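Local coordinates for serpin-ZX (Arabidopsis thaliana, PDB 3LE2), which inhibits metacaspase-9 by covalent trapping after cleavage of its reactive centre loop, and limits the activity of the death-promoting protease RD21A, at residues A[92-103]-A[166-177]; A[181-192]-A[202-210]. One frame throughout, in Å; residues are numbered along the deposited sequence.

Contact 1: A[92-103]-A[166-177]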
loop_
_atom_site.group_PDB
_atom_site.type_symbol
_atom_site.label_atom_id
_atom_site.label_comp_id
_atom_site.label_asym_id
_atom_site.label_seq_id
_atom_site.Cartn_x
_atom_site.Cartn_y
_atom_site.Cartn_z
ATOM N N PRO A 92 -4.309 12.897 -8.016
ATOM C CA PRO A 92 -3.930 12.865 -6.603
ATOM C C PRO A 92 -2.483 13.284 -6.387
ATOM O O PRO A 92 -1.668 13.332 -7.307
ATOM C CB PRO A 92 -4.134 11.389 -6.222
ATOM C CG PRO A 92 -5.118 10.883 -7.220
ATOM C CD PRO A 92 -4.727 11.574 -8.500
ATOM N N LYS A 93 -2.181 13.604 -5.146
ATOM C CA LYS A 93 -0.839 13.956 -4.763
ATOM C C LYS A 93 -0.198 12.679 -4.269
ATOM O O LYS A 93 -0.753 11.994 -3.407
ATOM C CB LYS A 93 -0.880 14.989 -3.638
ATOM C CG LYS A 93 0.485 15.327 -3.036
ATOM C CD LYS A 93 1.305 16.144 -4.023
ATOM C CE LYS A 93 2.691 16.462 -3.506
ATOM N NZ LYS A 93 3.493 17.073 -4.609
ATOM N N LEU A 94 0.955 12.352 -4.839
ATOM C CA LEU A 94 1.750 11.217 -4.398
ATOM C C LEU A 94 3.164 11.694 -4.220
ATOM O O LEU A 94 3.656 12.514 -4.997
ATOM C CB LEU A 94 1.766 10.078 -5.428
ATOM C CG LEU A 94 0.530 9.194 -5.608
ATOM C CD1 LEU A 94 -0.507 9.865 -6.506
ATOM C CD2 LEU A 94 0.956 7.846 -6.197
ATOM N N SER A 95 3.821 11.159 -3.197
ATOM C CA SER A 95 5.211 11.464 -2.943
ATOM C C SER A 95 5.900 10.199 -2.439
ATOM O O SER A 95 5.375 9.500 -1.566
ATOM C CB SER A 95 5.321 12.601 -1.925
ATOM O OG SER A 95 6.673 12.971 -1.768
ATOM N N VAL A 96 7.067 9.906 -2.998
ATOM C CA VAL A 96 7.774 8.662 -2.724
ATOM C C VAL A 96 9.141 8.921 -2.099
ATOM O O VAL A 96 9.857 9.838 -2.499
ATOM C CB VAL A 96 8.006 7.880 -4.019
ATOM C CG1 VAL A 96 8.966 6.721 -3.773
ATOM C CG2 VAL A 96 6.680 7.411 -4.610
ATOM N N ALA A 97 9.496 8.111 -1.112
ATOM C CA ALA A 97 10.833 8.140 -0.543
ATOM C C ALA A 97 11.410 6.739 -0.652
ATOM O O ALA A 97 10.824 5.772 -0.166
ATOM C CB ALA A 97 10.802 8.595 0.909
ATOM N N ASN A 98 12.572 6.640 -1.276
ATOM C CA ASN A 98 13.144 5.343 -1.558
ATOM C C ASN A 98 14.673 5.341 -1.498
ATOM O O ASN A 98 15.347 5.985 -2.308
ATOM C CB ASN A 98 12.636 4.873 -2.921
ATOM C CG ASN A 98 12.916 3.434 -3.159
ATOM O OD1 ASN A 98 12.817 2.612 -2.247
ATOM N ND2 ASN A 98 13.299 3.108 -4.378
ATOM N N GLY A 99 15.228 4.624 -0.529
ATOM C CA GLY A 99 16.664 4.688 -0.317
ATOM C C GLY A 99 17.271 3.491 0.383
ATOM O O GLY A 99 16.579 2.735 1.073
ATOM N N ALA A 100 18.578 3.321 0.192
ATOM C CA ALA A 100 19.333 2.280 0.869
ATOM C C ALA A 100 20.561 2.867 1.563
ATOM O O ALA A 100 21.245 3.726 1.022
ATOM C CB ALA A 100 19.755 1.212 -0.130
ATOM N N TRP A 101 20.827 2.396 2.770
ATOM C CA TRP A 101 22.005 2.808 3.515
ATOM C C TRP A 101 22.765 1.570 3.947
ATOM O O TRP A 101 22.180 0.583 4.392
ATOM C CB TRP A 101 21.611 3.614 4.763
ATOM C CG TRP A 101 21.278 5.078 4.513
ATOM C CD1 TRP A 101 22.072 6.165 4.784
ATOM C CD2 TRP A 101 20.066 5.602 3.948
ATOM N NE1 TRP A 101 21.428 7.328 4.419
ATOM C CE2 TRP A 101 20.195 7.010 3.910
ATOM C CE3 TRP A 101 18.881 5.018 3.476
ATOM C CZ2 TRP A 101 19.187 7.838 3.422
ATOM C CZ3 TRP A 101 17.887 5.839 2.991
ATOM C CH2 TRP A 101 18.048 7.236 2.962
ATOM N N ILE A 102 24.078 1.635 3.853
ATOM C CA ILE A 102 24.900 0.506 4.252
ATOM C C ILE A 102 25.968 0.976 5.233
ATOM O O ILE A 102 26.429 2.120 5.151
ATOM C CB ILE A 102 25.545 -0.139 3.003
ATOM C CG1 ILE A 102 25.890 -1.597 3.268
ATOM C CG2 ILE A 102 26.757 0.673 2.526
ATOM C CD1 ILE A 102 26.078 -2.378 2.012
ATOM N N ASP A 103 26.365 0.127 6.175
ATOM C CA ASP A 103 27.444 0.542 7.061
ATOM C C ASP A 103 28.678 0.904 6.247
ATOM O O ASP A 103 29.065 0.164 5.337
ATOM C CB ASP A 103 27.815 -0.513 8.091
ATOM C CG ASP A 103 28.788 0.032 9.115
ATOM O OD1 ASP A 103 28.459 1.075 9.712
ATOM O OD2 ASP A 103 29.884 -0.544 9.295
ATOM N N LYS A 166 23.846 -3.265 9.369
ATOM C CA LYS A 166 24.733 -3.298 8.210
ATOM C C LYS A 166 24.077 -2.741 6.969
ATOM O O LYS A 166 24.682 -1.940 6.262
ATOM C CB LYS A 166 25.229 -4.719 7.944
ATOM C CG LYS A 166 26.077 -5.288 9.086
ATOM C CD LYS A 166 27.335 -4.441 9.331
ATOM C CE LYS A 166 28.132 -4.972 10.513
ATOM N NZ LYS A 166 29.179 -4.002 10.975
ATOM N N LEU A 167 22.839 -3.166 6.706
ATOM C CA LEU A 167 22.136 -2.766 5.486
ATOM C C LEU A 167 20.647 -2.566 5.715
ATOM O O LEU A 167 19.940 -3.484 6.138
ATOM C CB LEU A 167 22.352 -3.796 4.368
ATOM C CG LEU A 167 21.613 -3.556 3.054
ATOM C CD1 LEU A 167 22.080 -2.299 2.335
ATOM C CD2 LEU A 167 21.776 -4.764 2.163
ATOM N N ILE A 168 20.170 -1.360 5.432
ATOM C CA ILE A 168 18.756 -1.044 5.592
ATOM C C ILE A 168 18.147 -0.403 4.349
ATOM O O ILE A 168 18.842 0.216 3.534
ATOM C CB ILE A 168 18.513 -0.096 6.786
ATOM C CG1 ILE A 168 19.127 1.280 6.502
ATOM C CG2 ILE A 168 19.042 -0.717 8.074
ATOM C CD1 ILE A 168 18.785 2.342 7.528
ATOM N N PHE A 169 16.838 -0.555 4.214
ATOM C CA PHE A 169 16.103 0.152 3.193
ATOM C C PHE A 169 15.048 1.001 3.883
ATOM O O PHE A 169 14.432 0.573 4.855
ATOM C CB PHE A 169 15.486 -0.835 2.215
ATOM C CG PHE A 169 16.506 -1.553 1.391
ATOM C CD1 PHE A 169 16.963 -1.007 0.197
ATOM C CD2 PHE A 169 17.043 -2.753 1.825
ATOM C CE1 PHE A 169 17.918 -1.662 -0.553
ATOM C CE2 PHE A 169 17.995 -3.406 1.079
ATOM C CZ PHE A 169 18.434 -2.863 -0.110
ATOM N N ALA A 170 14.864 2.221 3.412
ATOM C CA ALA A 170 13.838 3.061 3.986
ATOM C C ALA A 170 12.940 3.484 2.857
ATOM O O ALA A 170 13.409 4.014 1.850
ATOM C CB ALA A 170 14.442 4.275 4.696
ATOM N N ASN A 171 11.650 3.226 3.021
ATOM C CA ASN A 171 10.697 3.475 1.960
ATOM C C ASN A 171 9.414 4.081 2.511
ATOM O O ASN A 171 8.923 3.680 3.567
ATOM C CB ASN A 171 10.416 2.179 1.190
ATOM C CG ASN A 171 9.474 2.392 0.026
ATOM O OD1 ASN A 171 8.319 2.769 0.218
ATOM N ND2 ASN A 171 9.962 2.157 -1.193
ATOM N N ALA A 172 8.875 5.063 1.801
ATOM C CA ALA A 172 7.638 5.696 2.234
ATOM C C ALA A 172 6.794 6.066 1.025
ATOM O O ALA A 172 7.318 6.391 -0.034
ATOM C CB ALA A 172 7.938 6.930 3.082
ATOM N N LEU A 173 5.481 5.999 1.177
ATOM C CA LEU A 173 4.588 6.436 0.118
ATOM C C LEU A 173 3.508 7.307 0.733
ATOM O O LEU A 173 2.747 6.854 1.593
ATOM C CB LEU A 173 3.964 5.242 -0.637
ATOM C CG LEU A 173 3.057 5.586 -1.834
ATOM C CD1 LEU A 173 3.836 6.299 -2.936
ATOM C CD2 LEU A 173 2.320 4.370 -2.425
ATOM N N TYR A 174 3.461 8.566 0.302
ATOM C CA TYR A 174 2.370 9.460 0.673
ATOM C C TYR A 174 1.394 9.588 -0.493
ATOM O O TYR A 174 1.796 9.731 -1.646
ATOM C CB TYR A 174 2.898 10.839 1.106
ATOM C CG TYR A 174 1.820 11.869 1.384
ATOM C CD1 TYR A 174 1.284 12.010 2.660
ATOM C CD2 TYR A 174 1.335 12.707 0.372
ATOM C CE1 TYR A 174 0.297 12.961 2.940
ATOM C CE2 TYR A 174 0.339 13.665 0.640
ATOM C CZ TYR A 174 -0.170 13.780 1.932
ATOM O OH TYR A 174 -1.150 14.702 2.235
ATOM N N PHE A 175 0.108 9.535 -0.182
ATOM C CA PHE A 175 -0.937 9.701 -1.180
ATOM C C PHE A 175 -2.038 10.537 -0.567
ATOM O O PHE A 175 -2.422 10.331 0.585
ATOM C CB PHE A 175 -1.472 8.325 -1.612
ATOM C CG PHE A 175 -2.734 8.361 -2.465
ATOM C CD1 PHE A 175 -2.662 8.234 -3.838
ATOM C CD2 PHE A 175 -3.989 8.427 -1.882
ATOM C CE1 PHE A 175 -3.812 8.225 -4.618
ATOM C CE2 PHE A 175 -5.146 8.410 -2.661
ATOM C CZ PHE A 175 -5.053 8.314 -4.025
ATOM N N LYS A 176 -2.526 11.500 -1.331
ATOM C CA LYS A 176 -3.718 12.227 -0.928
ATOM C C LYS A 176 -4.498 12.576 -2.171
ATOM O O LYS A 176 -3.962 13.188 -3.094
ATOM C CB LYS A 176 -3.380 13.496 -0.143
ATOM C CG LYS A 176 -4.618 14.292 0.249
ATOM C CD LYS A 176 -4.293 15.342 1.290
ATOM C CE LYS A 176 -5.522 16.150 1.676
ATOM N NZ LYS A 176 -5.169 17.206 2.687
ATOM N N GLY A 177 -5.761 12.171 -2.198
ATOM C CA GLY A 177 -6.592 12.393 -3.362
ATOM C C GLY A 177 -7.923 13.015 -2.997
ATOM O O GLY A 177 -8.430 12.829 -1.893
#
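The carbonyl oxygen of Lys166 is gripped twice by the opposing strand: Asp103 N donates a hydrogen bond of 2.7 Å to Lys166 O, and Ile102 CA brings a CA-H...O contact of 3.2 Å to it. From here the two strands, 93-103 and 167-176, run antiparallel as far as the Lys93-Lys176 pair, bonded in both directions at every second pair. Midway two buried amides meet. Carrying CG anti to the backbone N (chi1 -177°), Asn171 reaches across so that ND2 donates to Asn98 OD1 at 3.1 Å. The donor stands above the carbonyl plane of Asn98, with the amide planes 66° apart, while Asn171 OD1 makes a weak bond to His329. On the same face, helix 37-49 packs on Asn98, Phe169 and Asn171. Farther along this face, Leu173 CD1 presses tightly on Val96 CG2 at 3.5 Å. Leu94 CG meets the ring edge at Phe175 CD1 (3.8 Å). Pro92 CB touches Phe175 CE1 at 3.6 Å. On the other face, Trp101 CZ3 lies 4.1 Å from Ala170 CB, and the indole meets Trp143 edge-to-face. Strand 123-127 flanks one side of the pair and strand 326-335 the other, an arrangement typical of serpin sheet A, with the helix-backed asparagine and histidine cluster placed as in the shutter region of relatives.

Contact 2: A[181-192]-A[202-210]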
loop_
_atom_site.group_PDB
_atom_site.type_symbol
_atom_site.label_atom_id
_atom_site.label_comp_id
_atom_site.label_asym_id
_atom_site.label_seq_id
_atom_site.Cartn_x
_atom_site.Cartn_y
_atom_site.Cartn_z
ATOM N N GLU A 181 -16.648 12.457 -6.311
ATOM C CA GLU A 181 -17.903 12.949 -5.764
ATOM C C GLU A 181 -17.729 13.316 -4.296
ATOM O O GLU A 181 -17.589 12.437 -3.451
ATOM C CB GLU A 181 -18.970 11.866 -5.845
ATOM C CG GLU A 181 -19.380 11.482 -7.249
ATOM C CD GLU A 181 -20.435 12.410 -7.813
ATOM O OE1 GLU A 181 -21.058 13.163 -7.021
ATOM O OE2 GLU A 181 -20.638 12.379 -9.046
ATOM N N LYS A 182 -17.759 14.603 -3.978
ATOM C CA LYS A 182 -17.651 15.009 -2.583
ATOM C C LYS A 182 -18.821 14.472 -1.768
ATOM O O LYS A 182 -19.874 14.139 -2.318
ATOM C CB LYS A 182 -17.580 16.535 -2.464
ATOM C CG LYS A 182 -18.836 17.276 -2.932
ATOM C CD LYS A 182 -18.546 18.766 -3.109
ATOM C CE LYS A 182 -19.748 19.526 -3.642
ATOM N NZ LYS A 182 -19.386 20.936 -3.977
ATOM N N PHE A 183 -18.621 14.358 -0.458
ATOM C CA PHE A 183 -19.715 14.109 0.472
ATOM C C PHE A 183 -20.125 15.457 1.033
ATOM O O PHE A 183 -19.297 16.354 1.143
ATOM C CB PHE A 183 -19.259 13.223 1.628
ATOM C CG PHE A 183 -18.870 11.846 1.214
ATOM C CD1 PHE A 183 -19.728 10.782 1.424
ATOM C CD2 PHE A 183 -17.645 11.610 0.610
ATOM C CE1 PHE A 183 -19.371 9.506 1.041
ATOM C CE2 PHE A 183 -17.280 10.344 0.229
ATOM C CZ PHE A 183 -18.141 9.286 0.443
ATOM N N ASP A 184 -21.399 15.600 1.387
ATOM C CA ASP A 184 -21.874 16.828 2.014
ATOM C C ASP A 184 -21.523 16.795 3.497
ATOM O O ASP A 184 -22.109 16.035 4.277
ATOM C CB ASP A 184 -23.387 17.002 1.817
ATOM C CG ASP A 184 -23.872 18.394 2.212
ATOM O OD1 ASP A 184 -23.287 19.005 3.135
ATOM O OD2 ASP A 184 -24.845 18.877 1.600
ATOM N N GLU A 185 -20.552 17.612 3.878
ATOM C CA GLU A 185 -20.075 17.629 5.253
ATOM C C GLU A 185 -21.189 17.986 6.240
ATOM O O GLU A 185 -21.132 17.617 7.413
ATOM C CB GLU A 185 -18.899 18.590 5.388
ATOM C CG GLU A 185 -18.357 18.681 6.788
ATOM C CD GLU A 185 -17.248 19.698 6.903
ATOM O OE1 GLU A 185 -16.645 20.037 5.859
ATOM O OE2 GLU A 185 -16.981 20.157 8.036
ATOM N N SER A 186 -22.212 18.689 5.762
ATOM C CA SER A 186 -23.358 19.010 6.608
ATOM C C SER A 186 -24.081 17.746 7.053
ATOM O O SER A 186 -24.805 17.764 8.053
ATOM C CB SER A 186 -24.345 19.922 5.874
ATOM O OG SER A 186 -23.699 20.665 4.858
ATOM N N LEU A 187 -23.886 16.660 6.300
ATOM C CA LEU A 187 -24.588 15.397 6.535
ATOM C C LEU A 187 -23.844 14.442 7.465
ATOM O O LEU A 187 -24.428 13.508 8.014
ATOM C CB LEU A 187 -24.876 14.688 5.213
ATOM C CG LEU A 187 -25.864 15.391 4.281
ATOM C CD1 LEU A 187 -26.096 14.581 3.005
ATOM C CD2 LEU A 187 -27.170 15.621 5.016
ATOM N N THR A 188 -22.552 14.671 7.630
ATOM C CA THR A 188 -21.768 13.873 8.557
ATOM C C THR A 188 -22.376 13.958 9.956
ATOM O O THR A 188 -22.678 15.047 10.437
ATOM C CB THR A 188 -20.321 14.358 8.594
ATOM O OG1 THR A 188 -19.791 14.357 7.264
ATOM C CG2 THR A 188 -19.477 13.467 9.502
ATOM N N GLN A 189 -22.561 12.810 10.601
ATOM C CA GLN A 189 -23.168 12.763 11.926
ATOM C C GLN A 189 -22.453 11.721 12.774
ATOM O O GLN A 189 -21.834 10.804 12.238
ATOM C CB GLN A 189 -24.662 12.420 11.825
ATOM C CG GLN A 189 -25.502 13.442 11.038
ATOM C CD GLN A 189 -25.572 14.821 11.708
ATOM O OE1 GLN A 189 -25.596 14.933 12.939
ATOM N NE2 GLN A 189 -25.617 15.875 10.892
ATOM N N GLU A 190 -22.526 11.862 14.093
ATOM C CA GLU A 190 -21.937 10.874 14.993
ATOM C C GLU A 190 -22.722 9.566 14.914
ATOM O O GLU A 190 -23.912 9.568 14.592
ATOM C CB GLU A 190 -21.897 11.391 16.439
ATOM C CG GLU A 190 -21.071 12.658 16.628
ATOM C CD GLU A 190 -19.626 12.503 16.169
ATOM O OE1 GLU A 190 -18.814 11.893 16.901
ATOM O OE2 GLU A 190 -19.298 13.007 15.076
ATOM N N GLY A 191 -22.047 8.451 15.197
ATOM C CA GLY A 191 -22.653 7.129 15.107
ATOM C C GLY A 191 -21.787 6.069 15.769
ATOM O O GLY A 191 -20.625 6.310 16.058
ATOM N N GLU A 192 -22.347 4.891 16.005
ATOM C CA GLU A 192 -21.623 3.830 16.700
ATOM C C GLU A 192 -20.794 2.940 15.770
ATOM O O GLU A 192 -21.308 2.380 14.798
ATOM C CB GLU A 192 -22.594 2.970 17.522
ATOM C CG GLU A 192 -23.282 3.738 18.665
ATOM C CD GLU A 192 -22.297 4.517 19.555
ATOM O OE1 GLU A 192 -21.566 3.880 20.348
ATOM O OE2 GLU A 192 -22.258 5.770 19.475
ATOM N N THR A 202 -18.219 6.090 19.622
ATOM C CA THR A 202 -18.942 7.080 18.826
ATOM C C THR A 202 -17.996 7.804 17.877
ATOM O O THR A 202 -16.960 8.321 18.295
ATOM C CB THR A 202 -19.655 8.111 19.723
ATOM O OG1 THR A 202 -20.609 7.437 20.549
ATOM C CG2 THR A 202 -20.380 9.140 18.877
ATOM N N ALA A 203 -18.355 7.849 16.601
ATOM C CA ALA A 203 -17.462 8.385 15.584
ATOM C C ALA A 203 -18.231 9.072 14.444
ATOM O O ALA A 203 -19.403 8.768 14.208
ATOM C CB ALA A 203 -16.567 7.262 15.042
ATOM N N PRO A 204 -17.576 10.014 13.747
ATOM C CA PRO A 204 -18.180 10.687 12.588
ATOM C C PRO A 204 -18.336 9.745 11.378
ATOM O O PRO A 204 -17.346 9.219 10.864
ATOM C CB PRO A 204 -17.172 11.804 12.246
ATOM C CG PRO A 204 -16.097 11.752 13.298
ATOM C CD PRO A 204 -16.192 10.453 14.003
ATOM N N PHE A 205 -19.573 9.534 10.941
ATOM C CA PHE A 205 -19.860 8.787 9.727
ATOM C C PHE A 205 -20.347 9.721 8.625
ATOM O O PHE A 205 -21.313 10.463 8.818
ATOM C CB PHE A 205 -20.948 7.746 9.977
ATOM C CG PHE A 205 -20.470 6.504 10.681
ATOM C CD1 PHE A 205 -19.978 5.428 9.957
ATOM C CD2 PHE A 205 -20.544 6.398 12.061
ATOM C CE1 PHE A 205 -19.567 4.273 10.586
ATOM C CE2 PHE A 205 -20.122 5.236 12.708
ATOM C CZ PHE A 205 -19.633 4.172 11.967
ATOM N N MET A 206 -19.686 9.677 7.470
ATOM C CA MET A 206 -20.150 10.403 6.298
ATOM C C MET A 206 -21.320 9.655 5.668
ATOM O O MET A 206 -21.425 8.435 5.793
ATOM C CB MET A 206 -19.020 10.535 5.281
ATOM C CG MET A 206 -17.736 11.060 5.870
ATOM S SD MET A 206 -16.469 11.352 4.634
ATOM C CE MET A 206 -16.379 9.746 3.848
ATOM N N THR A 207 -22.201 10.387 4.995
ATOM C CA THR A 207 -23.322 9.762 4.303
ATOM C C THR A 207 -23.620 10.446 2.982
ATOM O O THR A 207 -23.070 11.508 2.678
ATOM C CB THR A 207 -24.608 9.745 5.152
ATOM O OG1 THR A 207 -25.568 8.879 4.533
ATOM C CG2 THR A 207 -25.191 11.149 5.274
ATOM N N SER A 208 -24.480 9.812 2.192
ATOM C CA SER A 208 -24.866 10.328 0.883
ATOM C C SER A 208 -26.137 9.658 0.387
ATOM O O SER A 208 -26.479 8.545 0.799
ATOM C CB SER A 208 -23.757 10.118 -0.141
ATOM O OG SER A 208 -24.210 10.499 -1.426
ATOM N N LYS A 209 -26.847 10.346 -0.498
ATOM C CA LYS A 209 -28.049 9.775 -1.084
ATOM C C LYS A 209 -27.837 9.545 -2.565
ATOM O O LYS A 209 -28.699 8.997 -3.235
ATOM C CB LYS A 209 -29.282 10.650 -0.825
ATOM C CG LYS A 209 -30.052 10.270 0.443
ATOM C CD LYS A 209 -31.314 11.112 0.619
ATOM C CE LYS A 209 -32.250 10.501 1.660
ATOM N NZ LYS A 209 -31.564 10.188 2.953
ATOM N N LYS A 210 -26.672 9.959 -3.061
ATOM C CA LYS A 210 -26.283 9.665 -4.430
ATOM C C LYS A 210 -26.092 8.163 -4.630
ATOM O O LYS A 210 -25.976 7.402 -3.673
ATOM C CB LYS A 210 -24.998 10.403 -4.799
ATOM C CG LYS A 210 -25.112 11.914 -4.730
ATOM C CD LYS A 210 -24.114 12.581 -5.667
ATOM C CE LYS A 210 -24.076 14.086 -5.471
ATOM N NZ LYS A 210 -23.308 14.476 -4.243
HETATM O O HOH W 1 -22.148 12.163 -2.336
HETATM O O HOH W 2 -21.539 13.253 4.843
HETATM O O HOH W 3 -22.890 13.291 0.837
HETATM O O HOH W 4 -16.455 11.388 17.592
#
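Met206 places CG anti to its carbonyl carbon and then bends at chi3 (-55°), which carries its methyl group over the ring of Phe183, whose CB points toward the other segment and whose CG lies anti to the carbonyl carbon (chi1 -65°). Met206 CE sits 3.8 Å from the centroid of the Phe183 ring, almost on the ring normal, so a CH-pi contact is reinforced by the sulfur of the same Met-aromatic pair. At the ring edge, Thr207 O lies in its plane, 3.6 Å from Phe183 CD1, and Trp179 meets the ring edge-to-face. Waters bridge this loop to residues 207-210: one donates to Thr207 O and accepts from Asp184 N, another joins Asp184 O, Thr188 OG1 and Thr207 N, and a third takes in Lys182 O, Ser208 OG and Lys210 NZ. Thr188 OG1 is also bonded to Glu337. Beyond Thr188 the two segments become an antiparallel hairpin of serpin sheet C in which 189-194 is the edge strand and 200-207 also pairs with 277-289. Phe205 N donates to Gln189 O at 2.9 Å, and the reverse bond from Gln189 N to Phe205 O is longer. Gly191 lies beside the Phe205 ring, its O in the ring plane at the edge, 3.6 Å from Phe205 CE2. On the opposite face of the hairpin, Thr202 OG1 donates to the syn lone pair of Glu192 OE2 over 2.6 Å. Glu190, bent at chi2, crosses Thr202 at about a right angle, and Glu190 CB touches Thr202 CG2 at 3.6 Å. At the other end, Glu181 OE1 and Lys210 NZ form a long salt bridge of 3.8 Å.

In the fold
Contact 1 lies in the core, its centre about 12 Å from that of the chain, whereas that of contact 2 is about 25 Å away and the contact is only partly buried; the two centres are 33 Å apart. They follow in series, the chain leaving strand 167-176 and soon entering the hairpin of contact 2. Strand 277-289 pairs with 200-207 of contact 2 and with 326-335, which in turn lies beside 167-176 of contact 1. Contact 1 relies on unbroken backbone pairing, apolar side chains and a buried amide pair. Contact 2 pairs over a few residues, then depends on an aromatic-sulfur packing, bridging waters and surface carboxylates.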